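Local coordinates for putative nisin-resistance protein (Streptococcus agalactiae 515, PDB 4Y68), which probably acts as a membrane-anchored S41-family peptidase that recognises the lantibiotic nisin and cleaves it, so protecting the bacterium, at residues S31-V43 and S75-G87. Sequence-based numbering, arbitrary orientation.
Sequences SSERYGRVILDRV and SRNIVQEAVRYGG
Tyr35 and Arg76 meet through two flat groups whose planes stand 67° apart: the phenol oxygen lies at the guanidinium edge, near its plane, and Arg76 NH1 donates to Tyr35 OH over 2.8 Å. An N-H...O angle of 135° marks this bond as bent, and Asp264 grips both partners, hydrogen-bonding Tyr35 OH and salt-bridging Arg76 NH1, so that Asp264 and Arg76 together hold the hydroxyl in place. With its CG anti to the backbone N, Tyr35 reaches across to Arg76, and its ring stacks with Tyr72. At the carbonyl of Ser32, Ser75 OG donates to Ser32 O over an unusually short 2.5 Å from above the carbonyl plane, whereas Gly36 N reaches the same oxygen from the opposite face; Ser69 OG is a second partner of Ser75 OG. Close backbone approach at Gly36, whose CA is 5.1 Å from Ser75 CA, accompanies this bond. Further along, Leu40 CD2 presses on Ala82 CB at 3.5 Å, a tight carbon pair, and lies 4.0 Å from Val79 CG1. Ile39 crosses Val79 at about a right angle, its CG2 also touching Val83 CG2, while Val43 CG1 rests 3.9 Å from Gly86 CA. The axes of 32-43 and 75-87 approach to 9.2 Å and cross at -24°, both running the same way; helices 32-46, 55-66 and 72-87 pack together as an all-helical N-terminal part, with strand 267-276 against one flank through Leu268, which meets Ile39 and Val83.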
loop_
_atom_site.group_PDB
_atom_site.type_symbol
_atom_site.label_atom_id
_atom_site.label_comp_id
_atom_site.label_asym_id
_atom_site.label_seq_id
_atom_site.Cartn_x
_atom_site.Cartn_y
_atom_site.Cartn_z
ATOM N N SER A 31 6.022 30.534 7.377
ATOM C CA SER A 31 4.743 31.187 7.192
ATOM C C SER A 31 3.770 30.227 6.502
ATOM O O SER A 31 4.172 29.228 5.891
ATOM C CB SER A 31 4.919 32.453 6.361
ATOM O OG SER A 31 5.235 32.079 5.028
ATOM N N SER A 32 2.487 30.533 6.582
ATOM C CA SER A 32 1.510 29.752 5.850
ATOM C C SER A 32 1.787 29.718 4.346
ATOM O O SER A 32 1.587 28.682 3.710
ATOM C CB SER A 32 0.122 30.291 6.123
ATOM O OG SER A 32 -0.127 30.205 7.509
ATOM N N GLU A 33 2.267 30.822 3.777
ATOM C CA GLU A 33 2.666 30.804 2.370
ATOM C C GLU A 33 3.828 29.848 2.095
ATOM O O GLU A 33 3.740 29.024 1.185
ATOM C CB GLU A 33 3.052 32.193 1.880
ATOM C CG GLU A 33 3.490 32.200 0.414
ATOM C CD GLU A 33 3.812 33.595 -0.122
ATOM O OE1 GLU A 33 3.770 34.557 0.671
ATOM O OE2 GLU A 33 4.120 33.729 -1.334
ATOM N N ARG A 34 4.920 29.998 2.835
ATOM C CA ARG A 34 6.072 29.081 2.759
ATOM C C ARG A 34 5.628 27.619 2.831
ATOM O O ARG A 34 6.023 26.793 2.018
ATOM C CB ARG A 34 7.055 29.351 3.916
ATOM C CG ARG A 34 8.533 29.493 3.554
ATOM C CD ARG A 34 9.193 28.191 3.206
ATOM N NE ARG A 34 9.243 28.002 1.758
ATOM C CZ ARG A 34 10.066 27.163 1.116
ATOM N NH1 ARG A 34 10.942 26.415 1.781
ATOM N NH2 ARG A 34 10.012 27.076 -0.212
ATOM N N TYR A 35 4.814 27.323 3.843
ATOM C CA TYR A 35 4.332 25.977 4.097
ATOM C C TYR A 35 3.664 25.431 2.838
ATOM O O TYR A 35 3.894 24.285 2.459
ATOM C CB TYR A 35 3.386 25.997 5.295
ATOM C CG TYR A 35 2.764 24.683 5.721
ATOM C CD1 TYR A 35 3.210 24.017 6.861
ATOM C CD2 TYR A 35 1.693 24.134 5.020
ATOM C CE1 TYR A 35 2.627 22.822 7.272
ATOM C CE2 TYR A 35 1.106 22.938 5.415
ATOM C CZ TYR A 35 1.576 22.285 6.549
ATOM O OH TYR A 35 0.979 21.109 6.972
ATOM N N GLY A 36 2.883 26.276 2.162
ATOM C CA GLY A 36 2.234 25.874 0.931
ATOM C C GLY A 36 3.213 25.682 -0.212
ATOM O O GLY A 36 3.047 24.783 -1.040
ATOM N N ARG A 37 4.242 26.522 -0.264
ATOM C CA ARG A 37 5.203 26.460 -1.356
ATOM C C ARG A 37 6.118 25.225 -1.231
ATOM O O ARG A 37 6.544 24.649 -2.238
ATOM C CB ARG A 37 6.022 27.744 -1.426
ATOM C CG ARG A 37 5.223 28.926 -1.945
ATOM C CD ARG A 37 6.048 30.195 -1.957
ATOM N NE ARG A 37 7.044 30.203 -3.021
ATOM C CZ ARG A 37 6.816 30.668 -4.247
ATOM N NH1 ARG A 37 5.619 31.150 -4.567
ATOM N NH2 ARG A 37 7.785 30.647 -5.158
ATOM N N VAL A 38 6.376 24.813 0.004
ATOM C CA VAL A 38 7.128 23.591 0.275
ATOM C C VAL A 38 6.420 22.386 -0.329
ATOM O O VAL A 38 7.057 21.508 -0.894
ATOM C CB VAL A 38 7.315 23.356 1.801
ATOM C CG1 VAL A 38 7.596 21.875 2.083
ATOM C CG2 VAL A 38 8.424 24.242 2.330
ATOM N N ILE A 39 5.097 22.348 -0.219
ATOM C CA ILE A 39 4.348 21.233 -0.792
ATOM C C ILE A 39 4.401 21.257 -2.323
ATOM O O ILE A 39 4.540 20.222 -2.960
ATOM C CB ILE A 39 2.884 21.232 -0.330
ATOM C CG1 ILE A 39 2.819 21.086 1.202
ATOM C CG2 ILE A 39 2.097 20.112 -1.067
ATOM C CD1 ILE A 39 1.440 21.440 1.803
ATOM N N LEU A 40 4.322 22.443 -2.909
ATOM C CA LEU A 40 4.381 22.570 -4.361
ATOM C C LEU A 40 5.749 22.125 -4.896
ATOM O O LEU A 40 5.818 21.420 -5.905
ATOM C CB LEU A 40 4.049 24.015 -4.787
ATOM C CG LEU A 40 2.612 24.473 -4.475
ATOM C CD1 LEU A 40 2.405 25.945 -4.822
ATOM C CD2 LEU A 40 1.553 23.606 -5.206
ATOM N N ASP A 41 6.828 22.497 -4.211
ATOM C CA ASP A 41 8.158 22.040 -4.604
ATOM C C ASP A 41 8.253 20.500 -4.639
ATOM O O ASP A 41 8.757 19.928 -5.607
ATOM C CB ASP A 41 9.228 22.597 -3.648
ATOM C CG ASP A 41 9.483 24.094 -3.843
ATOM O OD1 ASP A 41 9.253 24.629 -4.947
ATOM O OD2 ASP A 41 9.935 24.736 -2.886
ATOM N N ARG A 42 7.770 19.835 -3.588
ATOM C CA ARG A 42 7.817 18.370 -3.522
ATOM C C ARG A 42 7.014 17.748 -4.629
ATOM O O ARG A 42 7.457 16.802 -5.279
ATOM C CB ARG A 42 7.266 17.847 -2.196
ATOM C CG ARG A 42 8.185 17.994 -1.049
ATOM C CD ARG A 42 9.324 16.980 -1.094
ATOM N NE ARG A 42 10.137 17.160 0.102
ATOM C CZ ARG A 42 11.426 16.862 0.192
ATOM N NH1 ARG A 42 12.071 16.348 -0.854
ATOM N NH2 ARG A 42 12.066 17.086 1.332
ATOM N N VAL A 43 5.809 18.277 -4.821
ATOM C CA VAL A 43 4.930 17.763 -5.853
ATOM C C VAL A 43 5.618 17.869 -7.197
ATOM O O VAL A 43 5.667 16.889 -7.950
ATOM C CB VAL A 43 3.590 18.506 -5.867
ATOM C CG1 VAL A 43 2.781 18.124 -7.111
ATOM C CG2 VAL A 43 2.822 18.196 -4.597
ATOM N N SER A 75 -3.535 26.743 3.728
ATOM C CA SER A 75 -2.568 26.397 2.697
ATOM C C SER A 75 -2.782 25.004 2.119
ATOM O O SER A 75 -2.637 24.826 0.909
ATOM C CB SER A 75 -1.152 26.504 3.236
ATOM O OG SER A 75 -0.769 27.846 3.363
ATOM N N ARG A 76 -3.135 24.027 2.960
ATOM C CA ARG A 76 -3.382 22.674 2.464
ATOM C C ARG A 76 -4.605 22.692 1.559
ATOM O O ARG A 76 -4.620 22.023 0.526
ATOM C CB ARG A 76 -3.574 21.650 3.611
ATOM C CG ARG A 76 -2.305 21.369 4.465
ATOM C CD ARG A 76 -2.448 20.150 5.419
ATOM N NE ARG A 76 -3.321 20.418 6.570
ATOM C CZ ARG A 76 -2.938 21.054 7.680
ATOM N NH1 ARG A 76 -1.687 21.488 7.808
ATOM N NH2 ARG A 76 -3.803 21.247 8.675
ATOM N N ASN A 77 -5.630 23.461 1.935
ATOM C CA ASN A 77 -6.813 23.593 1.074
ATOM C C ASN A 77 -6.447 24.216 -0.268
ATOM O O ASN A 77 -6.914 23.782 -1.304
ATOM C CB ASN A 77 -7.908 24.447 1.731
ATOM C CG ASN A 77 -8.376 23.891 3.069
ATOM O OD1 ASN A 77 -8.109 22.734 3.416
ATOM N ND2 ASN A 77 -9.085 24.725 3.832
ATOM N N ILE A 78 -5.608 25.243 -0.231
ATOM C CA ILE A 78 -5.180 25.924 -1.451
ATOM C C ILE A 78 -4.352 25.036 -2.402
ATOM O O ILE A 78 -4.502 25.141 -3.613
ATOM C CB ILE A 78 -4.383 27.205 -1.104
ATOM C CG1 ILE A 78 -5.344 28.302 -0.636
ATOM C CG2 ILE A 78 -3.600 27.699 -2.309
ATOM C CD1 ILE A 78 -4.676 29.421 0.134
ATOM N N VAL A 79 -3.493 24.154 -1.888
ATOM C CA VAL A 79 -2.658 23.346 -2.807
ATOM C C VAL A 79 -3.280 22.001 -3.207
ATOM O O VAL A 79 -2.667 21.210 -3.921
ATOM C CB VAL A 79 -1.266 23.074 -2.199
ATOM C CG1 VAL A 79 -0.559 24.398 -1.854
ATOM C CG2 VAL A 79 -1.385 22.186 -0.966
ATOM N N GLN A 80 -4.483 21.733 -2.712
ATOM C CA GLN A 80 -5.179 20.482 -2.975
ATOM C C GLN A 80 -5.305 20.165 -4.471
ATOM O O GLN A 80 -5.073 19.015 -4.890
ATOM C CB GLN A 80 -6.554 20.535 -2.326
ATOM C CG GLN A 80 -7.379 19.256 -2.395
ATOM C CD GLN A 80 -8.630 19.343 -1.492
ATOM O OE1 GLN A 80 -9.056 20.440 -1.105
ATOM N NE2 GLN A 80 -9.200 18.189 -1.139
ATOM N N GLU A 81 -5.673 21.165 -5.275
ATOM C CA GLU A 81 -5.828 20.945 -6.721
ATOM C C GLU A 81 -4.478 20.548 -7.321
ATOM O O GLU A 81 -4.386 19.648 -8.147
ATOM C CB GLU A 81 -6.393 22.197 -7.421
ATOM C CG GLU A 81 -6.535 22.045 -8.933
ATOM C CD GLU A 81 -6.866 23.349 -9.687
ATOM O OE1 GLU A 81 -6.556 24.472 -9.214
ATOM O OE2 GLU A 81 -7.438 23.228 -10.790
ATOM N N ALA A 82 -3.431 21.224 -6.878
ATOM C CA ALA A 82 -2.080 20.976 -7.353
ATOM C C ALA A 82 -1.622 19.567 -6.984
ATOM O O ALA A 82 -1.016 18.880 -7.789
ATOM C CB ALA A 82 -1.119 22.025 -6.774
ATOM N N VAL A 83 -1.909 19.146 -5.759
ATOM C CA VAL A 83 -1.545 17.803 -5.327
ATOM C C VAL A 83 -2.291 16.768 -6.148
ATOM O O VAL A 83 -1.695 15.825 -6.665
ATOM C CB VAL A 83 -1.832 17.591 -3.822
ATOM C CG1 VAL A 83 -1.632 16.136 -3.432
ATOM C CG2 VAL A 83 -0.911 18.469 -2.988
ATOM N N ARG A 84 -3.596 16.955 -6.279
ATOM C CA ARG A 84 -4.430 16.028 -7.034
ATOM C C ARG A 84 -4.017 15.978 -8.506
ATOM O O ARG A 84 -4.038 14.916 -9.112
ATOM C CB ARG A 84 -5.912 16.419 -6.903
ATOM C CG ARG A 84 -6.861 15.663 -7.832
ATOM C CD ARG A 84 -6.681 14.152 -7.714
ATOM N NE ARG A 84 -7.605 13.386 -8.545
ATOM C CZ ARG A 84 -7.341 12.988 -9.787
ATOM N NH1 ARG A 84 -6.184 13.307 -10.351
ATOM N NH2 ARG A 84 -8.233 12.281 -10.472
ATOM N N TYR A 85 -3.609 17.112 -9.075
ATOM C CA TYR A 85 -3.213 17.117 -10.482
ATOM C C TYR A 85 -1.808 16.564 -10.629
ATOM O O TYR A 85 -1.548 15.722 -11.495
ATOM C CB TYR A 85 -3.282 18.525 -11.107
ATOM C CG TYR A 85 -2.895 18.497 -12.568
ATOM C CD1 TYR A 85 -1.559 18.566 -12.946
ATOM C CD2 TYR A 85 -3.866 18.343 -13.580
ATOM C CE1 TYR A 85 -1.178 18.488 -14.288
ATOM C CE2 TYR A 85 -3.497 18.273 -14.942
ATOM C CZ TYR A 85 -2.150 18.351 -15.279
ATOM O OH TYR A 85 -1.745 18.291 -16.587
ATOM N N GLY A 86 -0.909 17.038 -9.771
ATOM C CA GLY A 86 0.505 16.738 -9.904
ATOM C C GLY A 86 0.814 15.308 -9.553
ATOM O O GLY A 86 1.759 14.720 -10.069
ATOM N N GLY A 87 0.000 14.735 -8.678
ATOM C CA GLY A 87 0.246 13.383 -8.210
ATOM C C GLY A 87 -0.816 12.374 -8.611
ATOM O O GLY A 87 -0.549 11.180 -8.647
#